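Long-range contacts in glycerate dehydrogenase (PDB 6P2I), which reduces acyclic imino acids, formed in situ by a partner oxidase, in an asymmetric, NADPH-dependent reaction, and so acts as an imine reductase: residues S92-Y97 / E284-E289; K2-D7 / S43-A48; G146-G151 / I169-S174. All coordinates share one frame; numbering follows the deposited sequence. Where two conformers were deposited one is given.

Interaction 1: residues S92-Y97 / E284-E289; sequences SNCPQY and EKNMYE. With DAR (D-arginine), chain D.
The amide of N286 lies flat on the phenol ring of Y97. The two planes are 9° apart, and N286 CG sits 3.7 Å above the ring plane, over the centre of that face. N286 CG is anti to its own backbone N (chi1 -160°), the rotation that brings it over the ring; N286 CB also rests against Y97 CD2 and CG. At the edge, C94 O lies in the ring plane. E289 OE1 is also at the edge, 3.4 Å from Y97 CD1, its carboxylate plane turned steeply to the ring plane.

That carboxylate receives the amides of the loop. Q96 N donates to the syn lone pair of E289 OE2 at 2.8 Å. Weak bonds run to E289 OE1 from Q96 N and, at 3.2 Å, from Y97 N. The extended E289 chain comes across the loop, and OE1 also lies 3.2 Å from C94 CB while OE2 approaches P95 CD. An alanine in place of E289 would probably leave the amides of Q96 and Y97 without this acceptor and open a gap beside P95. One water takes a bond from K285 NZ and gives one to Q96 O.

Both members of the stack end at the D-arginine. Its NH1 donates to N286 OD1 at 2.8 Å in a nearly straight bond (171°), while N286 ND2 is held by I72 O, which fixes the amide's flip. NH1 also bonds to Y97 OH at 3.0 Å, but the position of that hydroxyl is less sure because it lies implausibly close to the ligand carboxylate. N286 OD1 gives NH1 a sound neutral acceptor, E51, outside the two segments, offers the ligand a carboxylate, and E289, bonded to amides beside Y97, probably helps set where the ring lies.

Interaction 2: residues K2-D7 / S43-A48; sequences KITYID and SSTDIA
K2 meets D46 and I47 with both its backbone polar atoms. K2 O accepts two amides: I47 N at 3.0 Å, in a bond that is almost straight (177°) and arrives nearly along the C=O axis, and D46 N, tilted from the carbonyl plane. K2 N in turn donates to D46 OD2 at 2.8 Å, on the anti lone pair, while D46 OD1 forms a salt bridge with R65, so each carboxylate oxygen has its own partner.

I47 O is gripped twice as well. T4 N reaches it at 3.0 Å and T45 OG1 at 2.8 Å, from opposite faces of the carbonyl plane. T45 OG1, anti to its backbone N (chi1 -163°), lies 2.9 Å from T4 OG1. T4 OG1 also accepts from K2 NZ at 2.8 Å. The lysine chain, bent at chi2 and chi4, passes over T45 and S44 O on its way there, and NZ forms a salt bridge with E27 besides.

Apolar contact is lighter: I3 and I47 lie side by side, I3 CG1 being 4.1 Å from I47 CB, on one face of the sheet, with T4 and A48 on the other.

Beyond the pairing, Y5 OH and D7 bond to E51, a residue of the D-arginine pocket, so the 2-7 segment is second shell to it. Parallel strands 2-5 and 47-50 lie next to each other in a five-stranded sheet of order 2-1-3-4-5, the flavodoxin-like substrate-binding domain expected of D-2-hydroxyacid dehydrogenase relatives.

Interaction 3: residues G146-G151 / I169-S174; sequences GLIGIG and IGLNKS. With NAP (NADP nicotinamide-adenine-dinucleotide phosphate), chain C.
One oxygen of the 2'-phosphate of NADP, O3X, is gripped by the end of the 169-174 segment. S174 OG donates to NAP O3X at 2.5 Å, and S174 N at 2.7 Å in a fairly straight bond (162°); K173 N adds a weak one. K173 NZ takes another phosphate oxygen, NAP O1X, at 3.0 Å, its chain bent at chi3 and chi4, while K173 CB lies against the adenine. Several donors, one of them a lysine, on the group that distinguishes NADP from NAD are consistent with the use of NADPH.

The ribose joins the two segments. I150 N donates to NAP O3B at 3.0 Å, and a water bonded to N172 ND2, which also bonds to R176 O, reaches O3B and the phosphate oxygen O2X. I150 CG1, held between its backbone N and carbonyl carbon (chi1 46°), packs 3.7 Å from N172 CB and also touches L171 O. L171 CD1 lies 3.6 Å from NAP C2A of the adenine and 4.1 Å from I148 CG2.

Glycines make the close approaches possible. A side chain on G170 would collide with I150 CG2, and one on G151 with NAP O5B; G149 has a positive phi that would press a CB onto the preceding carbonyl. G149 and G151 fit the Rossmann GxGxxG pattern.

The strands run parallel, 13° apart, and bond in the ladder L147 N to I169 O, L171 N to L147 O (3.0 Å) and G149 N to L171 O. Helix 152-163 connects them in a beta-alpha-beta unit, with G151 at its N-cap position. Strand 195-198 continues the sheet beyond 144-148, strand 182-183 beyond 167-171, and helix 186-192 packs on I148 and L171.

Interactions 1 and 3 sit at different ends of the ligand-binding region: 92-97 / 284-289 contacts D-arginine, and 146-151 / 169-174 contacts the adenosine end of NADP. Their centres are 22 Å apart and their nearest atoms about 8 Å, with the cofactor spanning the distance. The side chain of Y97 is about 5 Å from the bound NADP. Interaction 2 touches neither ligand; its centre is 18 Å from that of interaction 1, nearest atoms about 6 Å apart, and the side chain of I6 is about 12 Å from D-arginine. Strand 90-92, leading into interaction 1, belongs to the sheet of interaction 2. Interactions 2 and 3 lie in separate sheets, their centres 35 Å apart.

Interaction 1: residues S92-Y97 / E284-E289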
loop_
_atom_site.group_PDB
_atom_site.type_symbol
_atom_site.label_atom_id
_atom_site.label_comp_id
_atom_site.label_asym_id
_atom_site.label_seq_id
_atom_site.Cartn_x
_atom_site.Cartn_y
_atom_site.Cartn_z
ATOM N N SER A 92 -12.483 -21.465 -22.761
ATOM C CA SER A 92 -11.278 -20.676 -22.532
ATOM C C SER A 92 -11.571 -19.635 -21.468
ATOM O O SER A 92 -12.713 -19.197 -21.310
ATOM C CB SER A 92 -10.800 -19.941 -23.808
ATOM O OG SER A 92 -10.294 -20.822 -24.793
ATOM N N ASN A 93 -10.526 -19.204 -20.754
ATOM C CA ASN A 93 -10.649 -18.037 -19.895
ATOM C C ASN A 93 -9.816 -16.897 -20.474
ATOM O O ASN A 93 -9.244 -17.007 -21.563
ATOM C CB ASN A 93 -10.254 -18.373 -18.450
ATOM C CG ASN A 93 -8.775 -18.701 -18.287
ATOM O OD1 ASN A 93 -8.055 -18.965 -19.254
ATOM N ND2 ASN A 93 -8.326 -18.714 -17.041
ATOM N N CYS A 94 -9.765 -15.789 -19.735
ATOM C CA CYS A 94 -8.845 -14.696 -20.022
ATOM C C CYS A 94 -7.817 -14.728 -18.903
ATOM O O CYS A 94 -8.122 -14.347 -17.762
ATOM C CB CYS A 94 -9.566 -13.344 -20.086
ATOM S SG CYS A 94 -10.761 -13.294 -21.476
ATOM N N PRO A 95 -6.615 -15.217 -19.167
ATOM C CA PRO A 95 -5.773 -15.743 -18.085
ATOM C C PRO A 95 -4.843 -14.760 -17.405
ATOM O O PRO A 95 -4.375 -15.076 -16.310
ATOM C CB PRO A 95 -4.943 -16.812 -18.797
ATOM C CG PRO A 95 -4.815 -16.308 -20.196
ATOM C CD PRO A 95 -6.123 -15.619 -20.501
ATOM N N GLN A 96 -4.498 -13.637 -18.032
ATOM C CA GLN A 96 -3.439 -12.799 -17.460
ATOM C C GLN A 96 -3.786 -11.323 -17.328
ATOM O O GLN A 96 -2.971 -10.565 -16.788
ATOM C CB GLN A 96 -2.151 -12.933 -18.289
ATOM C CG GLN A 96 -1.683 -14.360 -18.489
ATOM C CD GLN A 96 -0.235 -14.452 -18.935
ATOM O OE1 GLN A 96 0.555 -13.523 -18.736
ATOM N NE2 GLN A 96 0.128 -15.585 -19.526
ATOM N N TYR A 97 -4.968 -10.895 -17.780
ATOM C CA TYR A 97 -5.263 -9.470 -17.884
ATOM C C TYR A 97 -5.069 -8.729 -16.567
ATOM O O TYR A 97 -4.673 -7.561 -16.577
ATOM C CB TYR A 97 -6.708 -9.262 -18.388
ATOM C CG TYR A 97 -7.773 -9.696 -17.398
ATOM C CD1 TYR A 97 -8.159 -11.037 -17.290
ATOM C CD2 TYR A 97 -8.409 -8.770 -16.582
ATOM C CE1 TYR A 97 -9.124 -11.430 -16.367
ATOM C CE2 TYR A 97 -9.365 -9.160 -15.658
ATOM C CZ TYR A 97 -9.715 -10.485 -15.556
ATOM O OH TYR A 97 -10.673 -10.860 -14.637
ATOM N N GLU A 284 -8.279 -3.148 -20.304
ATOM C CA GLU A 284 -7.913 -3.157 -21.718
ATOM C C GLU A 284 -7.320 -4.504 -22.114
ATOM O O GLU A 284 -7.691 -5.078 -23.147
ATOM C CB GLU A 284 -6.945 -2.015 -22.034
ATOM C CG GLU A 284 -7.123 -1.440 -23.437
ATOM C CD GLU A 284 -8.475 -0.752 -23.644
ATOM O OE1 GLU A 284 -9.158 -0.433 -22.645
ATOM O OE2 GLU A 284 -8.852 -0.515 -24.813
ATOM N N LYS A 285 -6.393 -5.025 -21.307
ATOM C CA LYS A 285 -5.839 -6.347 -21.578
ATOM C C LYS A 285 -6.933 -7.400 -21.621
ATOM O O LYS A 285 -6.850 -8.354 -22.400
ATOM C CB LYS A 285 -4.803 -6.717 -20.518
ATOM C CG LYS A 285 -3.449 -6.087 -20.744
ATOM C CD LYS A 285 -2.557 -6.313 -19.512
ATOM C CE LYS A 285 -1.088 -6.168 -19.827
ATOM N NZ LYS A 285 -0.279 -6.520 -18.622
ATOM N N ASN A 286 -7.957 -7.247 -20.773
ATOM C CA ASN A 286 -9.078 -8.182 -20.762
ATOM C C ASN A 286 -9.721 -8.245 -22.140
ATOM O O ASN A 286 -10.068 -9.330 -22.628
ATOM C CB ASN A 286 -10.079 -7.729 -19.690
ATOM C CG ASN A 286 -11.042 -8.829 -19.218
ATOM O OD1 ASN A 286 -11.870 -8.576 -18.333
ATOM N ND2 ASN A 286 -10.957 -10.028 -19.800
ATOM N N MET A 287 -9.858 -7.086 -22.789
ATOM C CA MET A 287 -10.420 -7.036 -24.137
ATOM C C MET A 287 -9.488 -7.689 -25.144
ATOM O O MET A 287 -9.947 -8.404 -26.046
ATOM C CB MET A 287 -10.701 -5.587 -24.532
ATOM C CG MET A 287 -11.683 -4.857 -23.621
ATOM S SD MET A 287 -13.326 -5.613 -23.593
ATOM C CE MET A 287 -13.266 -6.617 -22.109
ATOM N N TYR A 288 -8.178 -7.447 -25.019
ATOM C CA TYR A 288 -7.234 -8.077 -25.938
ATOM C C TYR A 288 -7.294 -9.594 -25.824
ATOM O O TYR A 288 -7.198 -10.302 -26.837
ATOM C CB TYR A 288 -5.801 -7.611 -25.672
ATOM C CG TYR A 288 -5.522 -6.121 -25.724
ATOM C CD1 TYR A 288 -6.285 -5.260 -26.485
ATOM C CD2 TYR A 288 -4.444 -5.584 -25.016
ATOM C CE1 TYR A 288 -6.005 -3.891 -26.535
ATOM C CE2 TYR A 288 -4.156 -4.232 -25.051
ATOM C CZ TYR A 288 -4.936 -3.384 -25.810
ATOM O OH TYR A 288 -4.636 -2.034 -25.839
ATOM N N GLU A 289 -7.433 -10.113 -24.597
ATOM C CA GLU A 289 -7.504 -11.561 -24.397
ATOM C C GLU A 289 -8.799 -12.132 -24.953
ATOM O O GLU A 289 -8.791 -13.187 -25.596
ATOM C CB GLU A 289 -7.370 -11.908 -22.914
ATOM C CG GLU A 289 -5.922 -11.774 -22.417
ATOM C CD GLU A 289 -5.720 -12.182 -20.961
ATOM O OE1 GLU A 289 -6.669 -12.089 -20.162
ATOM O OE2 GLU A 289 -4.584 -12.571 -20.618
HETATM N N DAR D . -12.942 -12.973 -10.293
HETATM C CA DAR D . -11.850 -12.270 -10.968
HETATM C CB DAR D . -12.252 -10.838 -11.354
HETATM C CG DAR D . -13.411 -10.775 -12.353
HETATM C CD DAR D . -13.506 -9.408 -13.024
HETATM N NE DAR D . -14.507 -9.288 -14.084
HETATM C CZ DAR D . -14.149 -8.972 -15.333
HETATM N NH1 DAR D . -12.904 -9.208 -15.757
HETATM N NH2 DAR D . -15.026 -8.423 -16.175
HETATM C C DAR D . -11.347 -13.078 -12.151
HETATM O O DAR D . -10.860 -12.542 -13.167
HETATM O OXT DAR D . -11.424 -14.303 -12.071
HETATM O O HOH W 1 -0.922 -9.157 -18.119
#

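Interaction 2: residues K2-D7 / S43-A48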
loop_
_atom_site.group_PDB
_atom_site.type_symbol
_atom_site.label_atom_id
_atom_site.label_comp_id
_atom_site.label_asym_id
_atom_site.label_seq_id
_atom_site.Cartn_x
_atom_site.Cartn_y
_atom_site.Cartn_z
ATOM N N LYS A 2 -22.389 -16.885 -34.716
ATOM C CA LYS A 2 -22.974 -15.977 -33.747
ATOM C C LYS A 2 -22.133 -15.984 -32.477
ATOM O O LYS A 2 -21.732 -17.048 -31.998
ATOM C CB LYS A 2 -24.410 -16.387 -33.416
ATOM C CG LYS A 2 -25.073 -15.539 -32.339
ATOM C CD LYS A 2 -26.236 -14.739 -32.905
ATOM C CE LYS A 2 -27.319 -14.493 -31.861
ATOM N NZ LYS A 2 -26.790 -13.832 -30.643
ATOM N N ILE A 3 -21.870 -14.794 -31.945
ATOM C CA ILE A 3 -21.107 -14.603 -30.717
ATOM C C ILE A 3 -21.980 -13.794 -29.771
ATOM O O ILE A 3 -22.539 -12.766 -30.169
ATOM C CB ILE A 3 -19.778 -13.879 -30.997
ATOM C CG1 ILE A 3 -19.003 -14.632 -32.081
ATOM C CG2 ILE A 3 -18.952 -13.706 -29.700
ATOM C CD1 ILE A 3 -18.029 -13.774 -32.849
ATOM N N THR A 4 -22.133 -14.270 -28.539
ATOM C CA THR A 4 -23.056 -13.645 -27.596
ATOM C C THR A 4 -22.384 -13.445 -26.249
ATOM O O THR A 4 -21.964 -14.416 -25.612
ATOM C CB THR A 4 -24.317 -14.484 -27.412
ATOM O OG1 THR A 4 -24.943 -14.684 -28.682
ATOM C CG2 THR A 4 -25.287 -13.754 -26.492
ATOM N N TYR A 5 -22.303 -12.192 -25.815
ATOM C CA TYR A 5 -21.934 -11.862 -24.440
ATOM C C TYR A 5 -23.236 -11.955 -23.648
ATOM O O TYR A 5 -24.118 -11.098 -23.773
ATOM C CB TYR A 5 -21.295 -10.477 -24.392
ATOM C CG TYR A 5 -20.366 -10.177 -23.216
ATOM C CD1 TYR A 5 -20.790 -10.343 -21.904
ATOM C CD2 TYR A 5 -19.082 -9.701 -23.430
ATOM C CE1 TYR A 5 -19.951 -10.043 -20.818
ATOM C CE2 TYR A 5 -18.232 -9.404 -22.353
ATOM C CZ TYR A 5 -18.677 -9.579 -21.055
ATOM O OH TYR A 5 -17.846 -9.274 -19.991
ATOM N N ILE A 6 -23.393 -13.031 -22.868
ATOM C CA ILE A 6 -24.723 -13.387 -22.374
ATOM C C ILE A 6 -25.167 -12.613 -21.144
ATOM O O ILE A 6 -26.336 -12.723 -20.758
ATOM C CB ILE A 6 -24.833 -14.891 -22.059
ATOM C CG1 ILE A 6 -24.006 -15.257 -20.822
ATOM C CG2 ILE A 6 -24.470 -15.723 -23.291
ATOM C CD1 ILE A 6 -24.312 -16.670 -20.294
ATOM N N ASP A 7 -24.287 -11.838 -20.505
ATOM C CA ASP A 7 -24.688 -11.082 -19.325
ATOM C C ASP A 7 -23.893 -9.780 -19.279
ATOM O O ASP A 7 -23.006 -9.546 -20.097
ATOM C CB ASP A 7 -24.546 -11.909 -18.025
ATOM C CG ASP A 7 -23.181 -12.599 -17.882
ATOM O OD1 ASP A 7 -22.226 -12.220 -18.581
ATOM O OD2 ASP A 7 -23.082 -13.548 -17.066
ATOM N N SER A 43 -27.948 -21.455 -26.039
ATOM C CA SER A 43 -28.360 -22.355 -27.109
ATOM C C SER A 43 -28.619 -21.651 -28.436
ATOM O O SER A 43 -28.885 -22.330 -29.438
ATOM C CB SER A 43 -29.621 -23.121 -26.694
ATOM O OG SER A 43 -29.391 -23.881 -25.523
ATOM N N SER A 44 -28.539 -20.322 -28.473
ATOM C CA SER A 44 -28.808 -19.558 -29.683
ATOM C C SER A 44 -27.536 -18.995 -30.302
ATOM O O SER A 44 -27.606 -18.124 -31.175
ATOM C CB SER A 44 -29.802 -18.437 -29.381
ATOM O OG SER A 44 -31.006 -18.972 -28.847
ATOM N N THR A 45 -26.375 -19.482 -29.873
ATOM C CA THR A 45 -25.108 -18.900 -30.265
ATOM C C THR A 45 -24.099 -20.013 -30.514
ATOM O O THR A 45 -24.261 -21.149 -30.058
ATOM C CB THR A 45 -24.620 -17.912 -29.189
ATOM O OG1 THR A 45 -23.601 -17.062 -29.730
ATOM C CG2 THR A 45 -24.077 -18.639 -27.954
ATOM N N ASP A 46 -23.052 -19.675 -31.261
ATOM C CA ASP A 46 -21.971 -20.617 -31.496
ATOM C C ASP A 46 -20.810 -20.403 -30.538
ATOM O O ASP A 46 -20.247 -21.375 -30.021
ATOM C CB ASP A 46 -21.491 -20.499 -32.940
ATOM C CG ASP A 46 -22.619 -20.655 -33.926
ATOM O OD1 ASP A 46 -23.196 -21.765 -33.994
ATOM O OD2 ASP A 46 -22.960 -19.654 -34.594
ATOM N N ILE A 47 -20.456 -19.142 -30.279
ATOM C CA ILE A 47 -19.515 -18.758 -29.234
ATOM C C ILE A 47 -20.281 -17.953 -28.198
ATOM O O ILE A 47 -21.096 -17.094 -28.555
ATOM C CB ILE A 47 -18.343 -17.928 -29.799
ATOM C CG1 ILE A 47 -17.595 -18.720 -30.876
ATOM C CG2 ILE A 47 -17.418 -17.468 -28.673
ATOM C CD1 ILE A 47 -16.524 -17.898 -31.587
ATOM N N ALA A 48 -20.051 -18.251 -26.920
ATOM C CA ALA A 48 -20.646 -17.484 -25.834
ATOM C C ALA A 48 -19.542 -16.888 -24.977
ATOM O O ALA A 48 -18.475 -17.484 -24.828
ATOM C CB ALA A 48 -21.558 -18.339 -24.955
#

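Interaction 3: residues G146-G151 / I169-S174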
loop_
_atom_site.group_PDB
_atom_site.type_symbol
_atom_site.label_atom_id
_atom_site.label_comp_id
_atom_site.label_asym_id
_atom_site.label_seq_id
_atom_site.Cartn_x
_atom_site.Cartn_y
_atom_site.Cartn_z
ATOM N N GLY A 146 4.264 -15.603 2.382
ATOM C CA GLY A 146 3.961 -16.948 1.935
ATOM C C GLY A 146 2.810 -16.909 0.952
ATOM O O GLY A 146 1.735 -16.374 1.253
ATOM N N LEU A 147 3.038 -17.443 -0.237
ATOM C CA LEU A 147 2.086 -17.365 -1.341
ATOM C C LEU A 147 1.460 -18.741 -1.524
ATOM O O LEU A 147 2.148 -19.698 -1.896
ATOM C CB LEU A 147 2.789 -16.883 -2.608
ATOM C CG LEU A 147 3.575 -15.571 -2.444
ATOM C CD1 LEU A 147 4.387 -15.231 -3.698
ATOM C CD2 LEU A 147 2.623 -14.435 -2.097
ATOM N N ILE A 148 0.162 -18.852 -1.238
ATOM C CA ILE A 148 -0.575 -20.091 -1.460
ATOM C C ILE A 148 -1.097 -20.008 -2.893
ATOM O O ILE A 148 -2.118 -19.368 -3.163
ATOM C CB ILE A 148 -1.699 -20.283 -0.440
ATOM C CG1 ILE A 148 -1.135 -20.326 0.982
ATOM C CG2 ILE A 148 -2.520 -21.558 -0.753
ATOM C CD1 ILE A 148 -2.202 -20.300 2.067
ATOM N N GLY A 149 -0.370 -20.635 -3.819
ATOM C CA GLY A 149 -0.594 -20.430 -5.238
ATOM C C GLY A 149 0.479 -19.526 -5.805
ATOM O O GLY A 149 0.655 -18.397 -5.334
ATOM N N ILE A 150 1.230 -20.022 -6.790
ATOM C CA ILE A 150 2.378 -19.300 -7.320
ATOM C C ILE A 150 2.347 -19.408 -8.839
ATOM O O ILE A 150 3.348 -19.758 -9.481
ATOM C CB ILE A 150 3.701 -19.821 -6.713
ATOM C CG1 ILE A 150 3.747 -21.352 -6.722
ATOM C CG2 ILE A 150 3.861 -19.325 -5.285
ATOM C CD1 ILE A 150 5.011 -21.915 -6.073
ATOM N N GLY A 151 1.191 -19.099 -9.413
ATOM C CA GLY A 151 0.981 -19.043 -10.846
ATOM C C GLY A 151 1.157 -17.632 -11.366
ATOM O O GLY A 151 2.084 -16.919 -10.962
ATOM N N ILE A 169 8.240 -17.381 0.229
ATOM C CA ILE A 169 7.986 -18.812 0.223
ATOM C C ILE A 169 6.601 -19.031 -0.383
ATOM O O ILE A 169 5.815 -18.097 -0.553
ATOM C CB ILE A 169 8.112 -19.450 1.625
ATOM C CG1 ILE A 169 6.980 -18.991 2.548
ATOM C CG2 ILE A 169 9.498 -19.159 2.242
ATOM C CD1 ILE A 169 7.079 -19.545 3.963
ATOM N N GLY A 170 6.314 -20.271 -0.751
ATOM C CA GLY A 170 5.066 -20.489 -1.455
ATOM C C GLY A 170 4.828 -21.955 -1.717
ATOM O O GLY A 170 5.649 -22.819 -1.387
ATOM N N LEU A 171 3.672 -22.232 -2.311
ATOM C CA LEU A 171 3.323 -23.607 -2.616
ATOM C C LEU A 171 2.415 -23.638 -3.826
ATOM O O LEU A 171 1.664 -22.694 -4.091
ATOM C CB LEU A 171 2.647 -24.319 -1.434
ATOM C CG LEU A 171 1.273 -23.884 -0.925
ATOM C CD1 LEU A 171 0.159 -24.580 -1.673
ATOM C CD2 LEU A 171 1.146 -24.214 0.548
ATOM N N ASN A 172 2.500 -24.745 -4.553
ATOM C CA ASN A 172 1.596 -25.029 -5.645
ATOM C C ASN A 172 1.169 -26.485 -5.506
ATOM O O ASN A 172 1.467 -27.149 -4.506
ATOM C CB ASN A 172 2.248 -24.703 -6.999
ATOM C CG ASN A 172 3.514 -25.516 -7.264
ATOM O OD1 ASN A 172 3.785 -26.516 -6.601
ATOM N ND2 ASN A 172 4.297 -25.077 -8.243
ATOM N N LYS A 173 0.457 -26.983 -6.509
ATOM C CA LYS A 173 -0.066 -28.341 -6.499
ATOM C C LYS A 173 0.845 -29.326 -7.219
ATOM O O LYS A 173 1.058 -30.443 -6.732
ATOM C CB LYS A 173 -1.464 -28.348 -7.138
ATOM C CG LYS A 173 -2.019 -29.718 -7.487
ATOM C CD LYS A 173 -3.308 -29.604 -8.306
ATOM C CE LYS A 173 -3.209 -28.542 -9.410
ATOM N NZ LYS A 173 -2.274 -28.915 -10.516
ATOM N N SER A 174 1.400 -28.929 -8.365
ATOM C CA SER A 174 2.187 -29.832 -9.199
ATOM C C SER A 174 3.602 -30.035 -8.680
ATOM O O SER A 174 4.278 -30.973 -9.118
ATOM C CB SER A 174 2.266 -29.282 -10.622
ATOM O OG SER A 174 2.950 -28.030 -10.602
HETATM P PA NAP C . -2.901 -19.677 -12.056
HETATM O O1A NAP C . -3.723 -20.840 -12.570
HETATM O O2A NAP C . -1.859 -19.059 -12.940
HETATM O O5B NAP C . -2.173 -20.156 -10.717
HETATM C C5B NAP C . -2.849 -20.955 -9.751
HETATM C C4B NAP C . -1.810 -21.408 -8.732
HETATM O O4B NAP C . -2.499 -22.129 -7.708
HETATM C C3B NAP C . -0.786 -22.374 -9.333
HETATM O O3B NAP C . 0.461 -22.242 -8.621
HETATM C C2B NAP C . -1.362 -23.734 -9.020
HETATM O O2B NAP C . -0.376 -24.753 -8.954
HETATM C C1B NAP C . -1.926 -23.440 -7.642
HETATM N N9A NAP C . -2.907 -24.460 -7.239
HETATM C C8A NAP C . -3.970 -24.890 -7.947
HETATM N N7A NAP C . -4.630 -25.856 -7.261
HETATM C C5A NAP C . -3.959 -26.051 -6.110
HETATM C C6A NAP C . -4.110 -26.921 -4.928
HETATM N N6A NAP C . -5.135 -27.803 -4.848
HETATM N N1A NAP C . -3.196 -26.799 -3.944
HETATM C C2A NAP C . -2.169 -25.923 -4.008
HETATM N N3A NAP C . -1.960 -25.094 -5.048
HETATM C C4A NAP C . -2.821 -25.128 -6.105
HETATM O O3 NAP C . -3.981 -18.612 -11.504
HETATM P PN NAP C . -3.806 -17.019 -11.366
HETATM O O1N NAP C . -3.888 -16.368 -12.724
HETATM O O2N NAP C . -2.603 -16.713 -10.501
HETATM O O5D NAP C . -5.161 -16.659 -10.583
HETATM C C5D NAP C . -5.416 -17.221 -9.290
HETATM C C4D NAP C . -6.801 -16.821 -8.800
HETATM O O4D NAP C . -6.838 -15.412 -8.598
HETATM C C3D NAP C . -7.922 -17.062 -9.801
HETATM O O3D NAP C . -8.386 -18.420 -9.797
HETATM C C2D NAP C . -8.980 -16.069 -9.340
HETATM O O2D NAP C . -9.913 -16.731 -8.478
HETATM C C1D NAP C . -8.197 -14.996 -8.579
HETATM N N1N NAP C . -8.348 -13.688 -9.229
HETATM C C2N NAP C . -8.821 -12.649 -8.518
HETATM C C3N NAP C . -8.995 -11.398 -9.103
HETATM C C7N NAP C . -9.554 -10.252 -8.296
HETATM O O7N NAP C . -9.993 -9.270 -8.878
HETATM N N7N NAP C . -9.622 -10.339 -6.960
HETATM C C4N NAP C . -8.670 -11.233 -10.452
HETATM C C5N NAP C . -8.190 -12.328 -11.175
HETATM C C6N NAP C . -8.033 -13.548 -10.527
HETATM P P2B NAP C . 0.140 -25.573 -10.246
HETATM O O1X NAP C . -1.111 -26.130 -10.905
HETATM O O2X NAP C . 0.833 -24.557 -11.113
HETATM O O3X NAP C . 1.085 -26.586 -9.656
HETATM O O HOH W 2 2.632 -23.131 -9.935
#